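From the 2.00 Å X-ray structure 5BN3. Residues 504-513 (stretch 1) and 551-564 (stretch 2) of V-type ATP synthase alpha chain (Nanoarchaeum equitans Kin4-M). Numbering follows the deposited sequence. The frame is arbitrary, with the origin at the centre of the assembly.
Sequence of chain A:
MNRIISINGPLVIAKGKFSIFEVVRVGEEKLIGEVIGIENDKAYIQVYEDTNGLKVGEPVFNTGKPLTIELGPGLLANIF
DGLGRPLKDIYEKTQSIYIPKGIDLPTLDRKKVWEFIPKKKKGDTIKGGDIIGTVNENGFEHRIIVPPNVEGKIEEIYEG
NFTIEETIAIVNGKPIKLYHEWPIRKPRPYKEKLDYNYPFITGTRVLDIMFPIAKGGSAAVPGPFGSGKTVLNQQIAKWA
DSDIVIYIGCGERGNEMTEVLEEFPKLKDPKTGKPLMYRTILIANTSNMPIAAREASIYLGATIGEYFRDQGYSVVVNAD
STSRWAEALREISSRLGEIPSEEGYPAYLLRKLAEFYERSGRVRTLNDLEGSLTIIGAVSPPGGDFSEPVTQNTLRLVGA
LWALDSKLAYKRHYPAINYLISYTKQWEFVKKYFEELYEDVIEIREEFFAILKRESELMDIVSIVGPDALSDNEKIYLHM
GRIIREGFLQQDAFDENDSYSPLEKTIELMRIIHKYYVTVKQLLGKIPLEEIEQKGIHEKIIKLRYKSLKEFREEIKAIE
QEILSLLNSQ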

# COMPACT_ATOMS: atom_id res chain seq x y z
N GLU A 504 -2.65 11.34 -48.03
CA GLU A 504 -1.85 12.24 -48.85
C GLU A 504 -1.17 13.31 -48.00
O GLU A 504 0.04 13.52 -48.11
CB GLU A 504 -2.72 12.88 -49.92
N LYS A 505 -1.94 13.97 -47.15
CA LYS A 505 -1.40 14.98 -46.24
C LYS A 505 -0.42 14.36 -45.25
O LYS A 505 0.65 14.91 -44.99
CB LYS A 505 -2.54 15.69 -45.50
CG LYS A 505 -2.08 16.82 -44.58
CD LYS A 505 -3.27 17.47 -43.87
CE LYS A 505 -2.82 18.64 -43.01
NZ LYS A 505 -3.98 19.29 -42.32
N THR A 506 -0.80 13.21 -44.70
CA THR A 506 0.05 12.51 -43.74
C THR A 506 1.40 12.11 -44.36
O THR A 506 2.45 12.38 -43.78
CB THR A 506 -0.65 11.26 -43.19
OG1 THR A 506 -1.91 11.62 -42.61
CG2 THR A 506 0.21 10.60 -42.13
N ILE A 507 1.35 11.48 -45.53
CA ILE A 507 2.57 11.05 -46.22
C ILE A 507 3.44 12.24 -46.61
O ILE A 507 4.66 12.22 -46.40
CB ILE A 507 2.24 10.22 -47.49
CG1 ILE A 507 1.44 8.96 -47.15
CG2 ILE A 507 3.51 9.86 -48.24
CD1 ILE A 507 2.04 8.13 -46.04
N GLU A 508 2.83 13.27 -47.18
CA GLU A 508 3.56 14.46 -47.60
C GLU A 508 4.28 15.15 -46.45
O GLU A 508 5.39 15.64 -46.62
CB GLU A 508 2.62 15.45 -48.30
CG GLU A 508 2.31 15.08 -49.74
CD GLU A 508 3.55 15.01 -50.61
OE1 GLU A 508 4.30 16.01 -50.67
OE2 GLU A 508 3.79 13.95 -51.22
N LEU A 509 3.64 15.17 -45.28
CA LEU A 509 4.26 15.71 -44.08
C LEU A 509 5.50 14.91 -43.70
O LEU A 509 6.53 15.49 -43.35
CB LEU A 509 3.27 15.72 -42.92
CG LEU A 509 2.38 16.97 -42.79
CD1 LEU A 509 1.43 16.84 -41.62
CD2 LEU A 509 3.26 18.19 -42.63
N MET A 510 5.40 13.59 -43.77
CA MET A 510 6.53 12.71 -43.46
C MET A 510 7.68 12.95 -44.44
O MET A 510 8.85 12.98 -44.05
CB MET A 510 6.10 11.24 -43.50
CG MET A 510 4.99 10.88 -42.53
SD MET A 510 4.47 9.15 -42.63
CE MET A 510 5.98 8.33 -42.10
N ARG A 511 7.34 13.12 -45.71
CA ARG A 511 8.33 13.30 -46.77
C ARG A 511 9.10 14.61 -46.66
O ARG A 511 10.31 14.64 -46.86
CB ARG A 511 7.67 13.17 -48.15
CG ARG A 511 7.39 11.74 -48.56
CD ARG A 511 6.65 11.66 -49.88
NE ARG A 511 6.48 10.28 -50.32
CZ ARG A 511 5.53 9.86 -51.14
NH1 ARG A 511 4.63 10.72 -51.61
NH2 ARG A 511 5.46 8.58 -51.49
N ILE A 512 8.40 15.70 -46.35
CA ILE A 512 9.04 17.00 -46.23
C ILE A 512 9.88 17.11 -44.95
O ILE A 512 10.93 17.75 -44.95
CB ILE A 512 8.01 18.16 -46.33
CG1 ILE A 512 8.73 19.51 -46.40
CG2 ILE A 512 7.03 18.13 -45.18
CD1 ILE A 512 9.69 19.63 -47.56
N ILE A 513 9.43 16.46 -43.88
CA ILE A 513 10.21 16.39 -42.65
C ILE A 513 11.48 15.58 -42.88
O ILE A 513 12.57 15.98 -42.46
CB ILE A 513 9.39 15.76 -41.50
CG1 ILE A 513 8.28 16.71 -41.04
CG2 ILE A 513 10.28 15.42 -40.32
CD1 ILE A 513 7.36 16.11 -39.99
N GLU A 551 -3.03 24.82 -50.30
CA GLU A 551 -2.26 25.88 -49.67
C GLU A 551 -1.12 25.11 -49.02
O GLU A 551 0.01 25.58 -48.93
CB GLU A 551 -3.08 26.61 -48.63
N PHE A 552 -1.46 23.90 -48.59
CA PHE A 552 -0.52 22.92 -48.07
C PHE A 552 0.45 22.50 -49.17
O PHE A 552 1.67 22.57 -49.00
CB PHE A 552 -1.31 21.71 -47.57
CG PHE A 552 -0.46 20.58 -47.07
CD1 PHE A 552 0.09 20.61 -45.80
CD2 PHE A 552 -0.24 19.46 -47.86
CE1 PHE A 552 0.86 19.56 -45.33
CE2 PHE A 552 0.53 18.40 -47.40
CZ PHE A 552 1.08 18.46 -46.13
N ARG A 553 -0.10 22.06 -50.31
CA ARG A 553 0.71 21.63 -51.45
C ARG A 553 1.59 22.75 -51.98
O ARG A 553 2.73 22.52 -52.38
CB ARG A 553 -0.19 21.12 -52.58
CG ARG A 553 -1.09 19.95 -52.21
CD ARG A 553 -1.75 19.35 -53.45
NE ARG A 553 -2.66 18.25 -53.13
CZ ARG A 553 -3.98 18.31 -53.28
NH1 ARG A 553 -4.55 19.40 -53.77
NH2 ARG A 553 -4.73 17.26 -52.96
N GLU A 554 1.07 23.97 -51.97
CA GLU A 554 1.81 25.14 -52.44
C GLU A 554 2.96 25.46 -51.50
O GLU A 554 4.07 25.77 -51.94
CB GLU A 554 0.88 26.35 -52.55
CG GLU A 554 -0.22 26.23 -53.60
CD GLU A 554 -1.42 25.42 -53.13
OE1 GLU A 554 -2.55 25.74 -53.56
OE2 GLU A 554 -1.24 24.46 -52.35
N GLU A 555 2.69 25.39 -50.20
CA GLU A 555 3.70 25.69 -49.19
C GLU A 555 4.83 24.66 -49.20
O GLU A 555 5.99 25.00 -48.94
CB GLU A 555 3.07 25.77 -47.80
CG GLU A 555 4.02 26.23 -46.71
CD GLU A 555 4.44 27.67 -46.89
OE1 GLU A 555 3.64 28.47 -47.42
OE2 GLU A 555 5.58 28.02 -46.49
N ILE A 556 4.50 23.41 -49.50
CA ILE A 556 5.49 22.35 -49.59
C ILE A 556 6.45 22.61 -50.75
O ILE A 556 7.67 22.48 -50.60
CB ILE A 556 4.83 20.96 -49.75
CG1 ILE A 556 4.37 20.44 -48.40
CG2 ILE A 556 5.79 19.97 -50.38
CD1 ILE A 556 3.75 19.06 -48.46
N LYS A 557 5.89 22.97 -51.90
CA LYS A 557 6.70 23.36 -53.04
C LYS A 557 7.60 24.53 -52.65
O LYS A 557 8.77 24.55 -53.00
CB LYS A 557 5.81 23.75 -54.23
CG LYS A 557 4.92 22.63 -54.73
CD LYS A 557 4.18 23.02 -56.00
CE LYS A 557 3.33 21.88 -56.53
NZ LYS A 557 2.77 22.17 -57.88
N ALA A 558 7.04 25.47 -51.89
CA ALA A 558 7.81 26.62 -51.41
C ALA A 558 8.94 26.20 -50.47
O ALA A 558 10.03 26.77 -50.51
CB ALA A 558 6.89 27.60 -50.72
N ILE A 559 8.66 25.22 -49.61
CA ILE A 559 9.64 24.73 -48.65
C ILE A 559 10.75 23.92 -49.34
O ILE A 559 11.92 24.04 -48.99
CB ILE A 559 8.97 23.90 -47.52
CG1 ILE A 559 8.12 24.82 -46.63
CG2 ILE A 559 10.00 23.19 -46.67
CD1 ILE A 559 7.25 24.08 -45.65
N GLU A 560 10.37 23.11 -50.33
CA GLU A 560 11.32 22.28 -51.06
C GLU A 560 12.42 23.09 -51.75
O GLU A 560 13.58 22.68 -51.76
CB GLU A 560 10.59 21.39 -52.08
CG GLU A 560 9.83 20.22 -51.46
CD GLU A 560 8.99 19.47 -52.48
OE1 GLU A 560 8.55 20.10 -53.47
OE2 GLU A 560 8.77 18.25 -52.30
N GLN A 561 12.06 24.24 -52.31
CA GLN A 561 13.05 25.11 -52.94
C GLN A 561 13.92 25.74 -51.86
O GLN A 561 15.14 25.76 -51.97
CB GLN A 561 12.39 26.23 -53.76
CG GLN A 561 11.07 25.88 -54.41
CD GLN A 561 11.10 24.58 -55.18
OE1 GLN A 561 12.08 24.26 -55.85
NE2 GLN A 561 10.01 23.82 -55.10
N GLU A 562 13.27 26.25 -50.81
CA GLU A 562 13.95 26.91 -49.71
C GLU A 562 14.98 25.99 -49.06
O GLU A 562 15.95 26.46 -48.45
CB GLU A 562 12.92 27.38 -48.67
CG GLU A 562 13.36 28.58 -47.86
CD GLU A 562 12.20 29.23 -47.12
OE1 GLU A 562 11.04 28.91 -47.45
OE2 GLU A 562 12.45 30.04 -46.21
N ILE A 563 14.79 24.69 -49.21
CA ILE A 563 15.82 23.72 -48.87
C ILE A 563 16.84 23.71 -50.02
O ILE A 563 17.06 22.71 -50.69
CB ILE A 563 15.22 22.31 -48.62
CG1 ILE A 563 14.13 22.39 -47.55
CG2 ILE A 563 16.28 21.35 -48.14
CD1 ILE A 563 13.50 21.06 -47.21
N LEU A 564 17.43 24.88 -50.25
CA LEU A 564 18.51 25.03 -51.21
C LEU A 564 19.81 25.10 -50.44
O LEU A 564 20.21 26.16 -49.96
CB LEU A 564 18.33 26.29 -52.03

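Two helices run side by side in nearly the same direction, 12° apart, with axes 11.2 Å apart at closest approach. That spacing leaves room for side chains between the backbones, and no hydrogen bond crosses the gap: the contact is made by packing. Each helix satisfies its own backbone through i to i+4 bonds, such as Ile512 N to Glu508 O and Ile556 N to Phe552 O.

The aromatic contact centres on Phe552, whose t rotamer lays the ring against the first helix. Lys505 CG lies over one ring face, 4.1 Å from the centroid of Phe552, a CH-pi contact made by the aliphatic part of a fully extended lysine; its NZ is hydrogen-bonded elsewhere in the structure. Near the ring plane, Leu509 CD2 meets Phe552 CE1 at 3.9 Å and Glu508 CB meets Phe552 CE2 at 3.7 Å.

One turn on from Glu508, Ile512 supplies the aliphatic contact. Its CD1 packs 3.7 Å from Ile559 CG2 and 4.1 Å from Ile563 CD1, and also touches Glu560 CG at 3.9 Å.

Charged residues contribute carbon here. Glu508 CB also packs 3.8 Å from Ile556 CD1, while Glu508 OE2 pairs along its own helix with Arg511 NH1, 3.4 Å away, in a salt bridge whose hydrogen bond is weak.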